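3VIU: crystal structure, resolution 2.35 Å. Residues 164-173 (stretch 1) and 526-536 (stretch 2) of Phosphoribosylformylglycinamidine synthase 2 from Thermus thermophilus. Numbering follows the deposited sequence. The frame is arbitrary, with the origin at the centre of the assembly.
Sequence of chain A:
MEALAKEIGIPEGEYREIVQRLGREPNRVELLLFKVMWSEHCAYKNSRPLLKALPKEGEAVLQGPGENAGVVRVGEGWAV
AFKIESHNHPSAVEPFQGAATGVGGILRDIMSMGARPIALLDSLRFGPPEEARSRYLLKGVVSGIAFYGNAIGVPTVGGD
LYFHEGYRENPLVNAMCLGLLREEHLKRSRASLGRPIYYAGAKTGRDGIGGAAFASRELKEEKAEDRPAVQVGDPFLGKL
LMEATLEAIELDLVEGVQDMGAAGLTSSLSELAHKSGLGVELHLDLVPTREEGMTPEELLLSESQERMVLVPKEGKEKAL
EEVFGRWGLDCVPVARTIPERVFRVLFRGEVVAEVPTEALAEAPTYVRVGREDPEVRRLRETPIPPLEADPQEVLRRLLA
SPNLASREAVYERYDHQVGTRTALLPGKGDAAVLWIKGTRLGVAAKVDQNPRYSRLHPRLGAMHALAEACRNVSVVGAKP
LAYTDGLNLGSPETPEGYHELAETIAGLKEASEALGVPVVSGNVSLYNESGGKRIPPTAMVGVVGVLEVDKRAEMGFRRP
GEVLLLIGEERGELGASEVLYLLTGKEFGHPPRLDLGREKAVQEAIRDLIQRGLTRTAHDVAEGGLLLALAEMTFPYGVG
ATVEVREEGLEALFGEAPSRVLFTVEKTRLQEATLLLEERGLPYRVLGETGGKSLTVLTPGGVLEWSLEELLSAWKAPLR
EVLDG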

ATOM      1  N   HIS A 164     -15.792   8.091  -1.393  1.00 19.55           N
ATOM      2  CA  HIS A 164     -15.900   9.009  -2.516  1.00 18.53           C
ATOM      3  C   HIS A 164     -16.809   8.516  -3.644  1.00 18.56           C
ATOM      4  O   HIS A 164     -16.898   7.320  -3.935  1.00 18.69           O
ATOM      5  CB  HIS A 164     -14.483   9.301  -3.047  1.00 17.90           C
ATOM      6  CG  HIS A 164     -14.411  10.409  -4.053  1.00 19.64           C
ATOM      7  ND1 HIS A 164     -14.800  10.253  -5.368  1.00 21.19           N
ATOM      8  CD2 HIS A 164     -13.956  11.680  -3.945  1.00 20.20           C
ATOM      9  CE1 HIS A 164     -14.582  11.378  -6.027  1.00 20.83           C
ATOM     10  NE2 HIS A 164     -14.068  12.261  -5.186  1.00 21.22           N
ATOM     11  N   GLU A 165     -17.471   9.482  -4.267  1.00 18.71           N
ATOM     12  CA  GLU A 165     -18.399   9.288  -5.372  1.00 19.66           C
ATOM     13  C   GLU A 165     -17.817   8.459  -6.513  1.00 18.49           C
ATOM     14  O   GLU A 165     -18.495   7.591  -7.065  1.00 16.85           O
ATOM     15  CB  GLU A 165     -18.845  10.676  -5.874  1.00 21.81           C
ATOM     16  CG  GLU A 165     -19.351  10.773  -7.307  1.00 23.31           C
ATOM     17  CD  GLU A 165     -18.239  10.901  -8.340  1.00 24.22           C
ATOM     18  OE1 GLU A 165     -17.348  11.760  -8.171  1.00 21.16           O
ATOM     19  OE2 GLU A 165     -18.272  10.146  -9.340  1.00 26.54           O
ATOM     20  N   GLY A 166     -16.558   8.719  -6.852  1.00 16.22           N
ATOM     21  CA  GLY A 166     -15.926   7.999  -7.944  1.00 15.84           C
ATOM     22  C   GLY A 166     -15.667   6.516  -7.725  1.00 17.24           C
ATOM     23  O   GLY A 166     -15.248   5.814  -8.648  1.00 18.98           O
ATOM     24  N   TYR A 167     -15.922   6.026  -6.519  1.00 15.90           N
ATOM     25  CA  TYR A 167     -15.674   4.628  -6.212  1.00 14.79           C
ATOM     26  C   TYR A 167     -16.956   3.828  -6.049  1.00 15.78           C
ATOM     27  O   TYR A 167     -16.911   2.643  -5.717  1.00 16.99           O
ATOM     28  CB  TYR A 167     -14.842   4.511  -4.928  1.00 12.88           C
ATOM     29  CG  TYR A 167     -13.462   5.144  -4.994  1.00 11.73           C
ATOM     30  CD1 TYR A 167     -12.464   4.624  -5.819  1.00  8.28           C
ATOM     31  CD2 TYR A 167     -13.145   6.242  -4.190  1.00 11.66           C
ATOM     32  CE1 TYR A 167     -11.177   5.183  -5.836  1.00 11.70           C
ATOM     33  CE2 TYR A 167     -11.867   6.806  -4.200  1.00 12.15           C
ATOM     34  CZ  TYR A 167     -10.887   6.275  -5.019  1.00 11.74           C
ATOM     35  OH  TYR A 167      -9.630   6.834  -4.999  1.00 10.14           O
ATOM     36  N   ARG A 168     -18.094   4.474  -6.275  1.00 16.62           N
ATOM     37  CA  ARG A 168     -19.386   3.804  -6.142  1.00 19.02           C
ATOM     38  C   ARG A 168     -19.416   2.466  -6.898  1.00 19.04           C
ATOM     39  O   ARG A 168     -19.746   1.438  -6.314  1.00 18.45           O
ATOM     40  CB  ARG A 168     -20.514   4.708  -6.657  1.00 18.12           C
ATOM     41  CG  ARG A 168     -21.924   4.225  -6.317  1.00 21.03           C
ATOM     42  CD  ARG A 168     -22.980   4.908  -7.188  1.00 23.89           C
ATOM     43  NE  ARG A 168     -22.736   6.344  -7.333  1.00 27.50           N
ATOM     44  CZ  ARG A 168     -22.832   7.221  -6.340  1.00 26.31           C
ATOM     45  NH1 ARG A 168     -22.587   8.504  -6.552  1.00 25.53           N
ATOM     46  NH2 ARG A 168     -23.185   6.808  -5.135  1.00 27.85           N
ATOM     47  N   GLU A 169     -19.060   2.480  -8.181  1.00 19.28           N
ATOM     48  CA  GLU A 169     -19.064   1.260  -8.998  1.00 21.72           C
ATOM     49  C   GLU A 169     -17.865   0.349  -8.832  1.00 20.51           C
ATOM     50  O   GLU A 169     -17.992  -0.871  -8.904  1.00 21.89           O
ATOM     51  CB  GLU A 169     -19.197   1.602 -10.483  1.00 21.80           C
ATOM     52  CG  GLU A 169     -20.621   1.754 -10.929  1.00 27.13           C
ATOM     53  CD  GLU A 169     -21.369   2.732 -10.069  1.00 31.25           C
ATOM     54  OE1 GLU A 169     -20.923   3.897  -9.973  1.00 33.38           O
ATOM     55  OE2 GLU A 169     -22.398   2.338  -9.484  1.00 33.66           O
ATOM     56  N   ASN A 170     -16.694   0.930  -8.628  1.00 20.04           N
ATOM     57  CA  ASN A 170     -15.499   0.119  -8.473  1.00 18.50           C
ATOM     58  C   ASN A 170     -14.758   0.446  -7.184  1.00 17.44           C
ATOM     59  O   ASN A 170     -13.937   1.359  -7.147  1.00 17.51           O
ATOM     60  CB  ASN A 170     -14.569   0.327  -9.670  1.00 19.46           C
ATOM     61  CG  ASN A 170     -15.263   0.070 -11.004  1.00 21.08           C
ATOM     62  OD1 ASN A 170     -16.128   0.836 -11.430  1.00 22.38           O
ATOM     63  ND2 ASN A 170     -14.887  -1.019 -11.663  1.00 22.22           N
ATOM     64  N   PRO A 171     -15.048  -0.293  -6.100  1.00 15.05           N
ATOM     65  CA  PRO A 171     -14.354  -0.015  -4.846  1.00 15.02           C
ATOM     66  C   PRO A 171     -12.903  -0.492  -4.936  1.00 15.34           C
ATOM     67  O   PRO A 171     -12.540  -1.255  -5.839  1.00 16.07           O
ATOM     68  CB  PRO A 171     -15.177  -0.798  -3.824  1.00 14.61           C
ATOM     69  CG  PRO A 171     -15.625  -1.985  -4.614  1.00 12.64           C
ATOM     70  CD  PRO A 171     -16.051  -1.357  -5.920  1.00 14.64           C
ATOM     71  N   LEU A 172     -12.069  -0.038  -4.012  1.00 12.89           N
ATOM     72  CA  LEU A 172     -10.680  -0.453  -4.023  1.00 12.02           C
ATOM     73  C   LEU A 172     -10.278  -1.064  -2.697  1.00 11.69           C
ATOM     74  O   LEU A 172     -10.652  -0.577  -1.632  1.00 12.76           O
ATOM     75  CB  LEU A 172      -9.757   0.731  -4.321  1.00 12.45           C
ATOM     76  CG  LEU A 172      -9.856   1.453  -5.666  1.00 11.45           C
ATOM     77  CD1 LEU A 172      -8.760   2.497  -5.733  1.00 10.62           C
ATOM     78  CD2 LEU A 172      -9.718   0.468  -6.817  1.00 14.09           C
ATOM     79  N   VAL A 173      -9.518  -2.144  -2.773  1.00 11.21           N
ATOM     80  CA  VAL A 173      -9.023  -2.807  -1.584  1.00 11.36           C
ATOM     81  C   VAL A 173      -7.584  -3.219  -1.850  1.00 13.43           C
ATOM     82  O   VAL A 173      -7.320  -4.167  -2.595  1.00 13.69           O
ATOM     83  CB  VAL A 173      -9.853  -4.054  -1.234  1.00 10.76           C
ATOM     84  CG1 VAL A 173      -9.329  -4.668   0.056  1.00  7.19           C
ATOM     85  CG2 VAL A 173     -11.325  -3.681  -1.106  1.00  7.87           C
TER
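Stretch 2 (526-536) LYNESGGKRIP

How does stretch 2 lie on stretch 1? It forms a hairpin, strands 529-530 and 533-534 joined by a type I' turn from S530 to K533, with G531 and G532 at positive phi. Both arms of the hairpin run roughly across the G166-N170 segment, and the nearest CA pairs step backwards along stretch 2: G166 with I535 (CA to CA 4.8 Å), E169 with S530 (6.6 Å) and N170 with N528 (5.9 Å).

Why is K533 fully extended? All four chi angles are t, so the chain reaches straight to the 3-10 segment, where K533 NZ donates to E165 O at 2.8 Å. K533 NZ also makes salt bridges with E169 OE1 (3.2 Å, hydrogen-bonded) and E165 OE2 (3.6 Å). These acidic groups help offset R168, whose NE lies 3.8 Å from K533 NZ.

What do I535 and P536 rest on? P536 CD sits over one face of the Y167 ring, 3.8 Å from its centroid, a CH-pi contact; Y167, chi1 m, brings its ring nearer. Side-chain-free G166 admits the proline: an ideal CB would lie 2.5 Å from P536 CD. I535, chi1 p and chi2 t, places CD1 3.9 Å from L172 CD2.

How is N170 accommodated? Its CA-to-CB bond points toward stretch 2, with N170 CB 3.6 Å from I535 CG2; chi1 is m, and the amide end carries the water contact. A water accepts from N170 ND2 (3.1 Å) and donates to N528 OD1 (2.5 Å), bridging the amides.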

ATOM      1  N   LEU A 526      -5.670  -2.090 -13.338  1.00 16.61           N
ATOM      2  CA  LEU A 526      -6.325  -1.276 -14.356  1.00 16.11           C
ATOM      3  C   LEU A 526      -7.755  -1.732 -14.608  1.00 16.53           C
ATOM      4  O   LEU A 526      -8.221  -2.707 -14.015  1.00 16.64           O
ATOM      5  CB  LEU A 526      -5.535  -1.333 -15.662  1.00 13.24           C
ATOM      6  CG  LEU A 526      -4.089  -0.853 -15.557  1.00 14.35           C
ATOM      7  CD1 LEU A 526      -3.423  -1.004 -16.905  1.00 14.61           C
ATOM      8  CD2 LEU A 526      -4.042   0.601 -15.078  1.00 10.20           C
ATOM      9  N   TYR A 527      -8.445  -1.016 -15.489  1.00 16.84           N
ATOM     10  CA  TYR A 527      -9.822  -1.349 -15.843  1.00 18.86           C
ATOM     11  C   TYR A 527     -10.794  -1.194 -14.680  1.00 18.36           C
ATOM     12  O   TYR A 527     -11.812  -1.883 -14.618  1.00 18.69           O
ATOM     13  CB  TYR A 527      -9.895  -2.781 -16.394  1.00 17.12           C
ATOM     14  CG  TYR A 527      -9.126  -2.959 -17.675  1.00 15.62           C
ATOM     15  CD1 TYR A 527      -9.650  -2.520 -18.895  1.00 17.19           C
ATOM     16  CD2 TYR A 527      -7.853  -3.525 -17.669  1.00 15.76           C
ATOM     17  CE1 TYR A 527      -8.922  -2.637 -20.081  1.00 17.50           C
ATOM     18  CE2 TYR A 527      -7.116  -3.647 -18.842  1.00 18.33           C
ATOM     19  CZ  TYR A 527      -7.654  -3.202 -20.045  1.00 19.20           C
ATOM     20  OH  TYR A 527      -6.917  -3.317 -21.202  1.00 20.72           O
ATOM     21  N   ASN A 528     -10.477  -0.298 -13.754  1.00 18.45           N
ATOM     22  CA  ASN A 528     -11.366  -0.053 -12.626  1.00 20.19           C
ATOM     23  C   ASN A 528     -12.344   1.034 -13.039  1.00 20.55           C
ATOM     24  O   ASN A 528     -12.191   2.196 -12.677  1.00 20.04           O
ATOM     25  CB  ASN A 528     -10.568   0.381 -11.393  1.00 19.91           C
ATOM     26  CG  ASN A 528      -9.772  -0.759 -10.796  1.00 20.63           C
ATOM     27  OD1 ASN A 528     -10.342  -1.681 -10.224  1.00 19.13           O
ATOM     28  ND2 ASN A 528      -8.449  -0.710 -10.940  1.00 19.81           N
ATOM     29  N   GLU A 529     -13.332   0.643 -13.834  1.00 22.70           N
ATOM     30  CA  GLU A 529     -14.353   1.563 -14.307  1.00 25.24           C
ATOM     31  C   GLU A 529     -15.516   0.767 -14.866  1.00 26.71           C
ATOM     32  O   GLU A 529     -15.372  -0.403 -15.220  1.00 27.02           O
ATOM     33  CB  GLU A 529     -13.796   2.489 -15.401  1.00 25.10           C
ATOM     34  CG  GLU A 529     -13.556   1.824 -16.752  1.00 27.05           C
ATOM     35  CD  GLU A 529     -13.075   2.807 -17.820  1.00 28.19           C
ATOM     36  OE1 GLU A 529     -11.986   3.389 -17.640  1.00 29.46           O
ATOM     37  OE2 GLU A 529     -13.780   3.001 -18.836  1.00 27.16           O
ATOM     38  N   SER A 530     -16.674   1.407 -14.934  1.00 28.46           N
ATOM     39  CA  SER A 530     -17.860   0.776 -15.483  1.00 30.15           C
ATOM     40  C   SER A 530     -18.750   1.854 -16.089  1.00 30.50           C
ATOM     41  O   SER A 530     -18.956   2.915 -15.494  1.00 30.44           O
ATOM     42  CB  SER A 530     -18.612   0.021 -14.391  1.00 31.58           C
ATOM     43  OG  SER A 530     -19.088   0.912 -13.407  1.00 38.35           O
ATOM     44  N   GLY A 531     -19.255   1.583 -17.288  1.00 31.33           N
ATOM     45  CA  GLY A 531     -20.118   2.536 -17.960  1.00 31.14           C
ATOM     46  C   GLY A 531     -19.453   3.867 -18.258  1.00 31.37           C
ATOM     47  O   GLY A 531     -20.092   4.915 -18.176  1.00 32.54           O
ATOM     48  N   GLY A 532     -18.173   3.839 -18.611  1.00 30.69           N
ATOM     49  CA  GLY A 532     -17.484   5.079 -18.914  1.00 28.33           C
ATOM     50  C   GLY A 532     -17.139   5.891 -17.676  1.00 28.06           C
ATOM     51  O   GLY A 532     -16.571   6.977 -17.785  1.00 27.50           O
ATOM     52  N   LYS A 533     -17.496   5.389 -16.496  1.00 27.40           N
ATOM     53  CA  LYS A 533     -17.167   6.097 -15.257  1.00 26.63           C
ATOM     54  C   LYS A 533     -15.849   5.555 -14.700  1.00 23.68           C
ATOM     55  O   LYS A 533     -15.761   4.389 -14.329  1.00 21.14           O
ATOM     56  CB  LYS A 533     -18.270   5.918 -14.211  1.00 27.09           C
ATOM     57  CG  LYS A 533     -17.996   6.699 -12.934  1.00 27.15           C
ATOM     58  CD  LYS A 533     -19.027   6.416 -11.863  1.00 28.21           C
ATOM     59  CE  LYS A 533     -18.671   7.124 -10.574  1.00 26.40           C
ATOM     60  NZ  LYS A 533     -19.641   6.821  -9.499  1.00 27.78           N
ATOM     61  N   ARG A 534     -14.828   6.405 -14.651  1.00 23.21           N
ATOM     62  CA  ARG A 534     -13.514   5.998 -14.152  1.00 22.53           C
ATOM     63  C   ARG A 534     -13.334   6.385 -12.689  1.00 20.98           C
ATOM     64  O   ARG A 534     -13.780   7.452 -12.272  1.00 20.41           O
ATOM     65  CB  ARG A 534     -12.397   6.652 -14.978  1.00 23.60           C
ATOM     66  CG  ARG A 534     -12.530   6.486 -16.489  1.00 22.51           C
ATOM     67  CD  ARG A 534     -11.272   6.935 -17.221  1.00 21.05           C
ATOM     68  NE  ARG A 534     -10.876   8.296 -16.873  1.00 21.36           N
ATOM     69  CZ  ARG A 534     -11.595   9.380 -17.146  1.00 22.07           C
ATOM     70  NH1 ARG A 534     -11.155  10.579 -16.786  1.00 18.77           N
ATOM     71  NH2 ARG A 534     -12.753   9.264 -17.780  1.00 24.36           N
ATOM     72  N   ILE A 535     -12.693   5.518 -11.908  1.00 19.51           N
ATOM     73  CA  ILE A 535     -12.447   5.825 -10.500  1.00 16.63           C
ATOM     74  C   ILE A 535     -11.409   6.930 -10.482  1.00 15.42           C
ATOM     75  O   ILE A 535     -10.700   7.128 -11.458  1.00 13.72           O
ATOM     76  CB  ILE A 535     -11.833   4.638  -9.724  1.00 15.22           C
ATOM     77  CG1 ILE A 535     -10.495   4.258 -10.361  1.00 12.82           C
ATOM     78  CG2 ILE A 535     -12.811   3.453  -9.683  1.00 15.74           C
ATOM     79  CD1 ILE A 535      -9.728   3.208  -9.613  1.00 13.16           C
ATOM     80  N   PRO A 536     -11.326   7.686  -9.381  1.00 16.03           N
ATOM     81  CA  PRO A 536     -10.321   8.749  -9.330  1.00 14.53           C
ATOM     82  C   PRO A 536      -8.974   8.050  -9.440  1.00 12.73           C
ATOM     83  O   PRO A 536      -8.804   6.975  -8.884  1.00 12.45           O
ATOM     84  CB  PRO A 536     -10.523   9.346  -7.940  1.00 13.05           C
ATOM     85  CG  PRO A 536     -11.993   9.179  -7.727  1.00 16.30           C
ATOM     86  CD  PRO A 536     -12.231   7.760  -8.221  1.00 16.27           C
TER
HETATM   87  O   HOH W   1     -12.739  -2.355  -9.842  1.00 19.32           O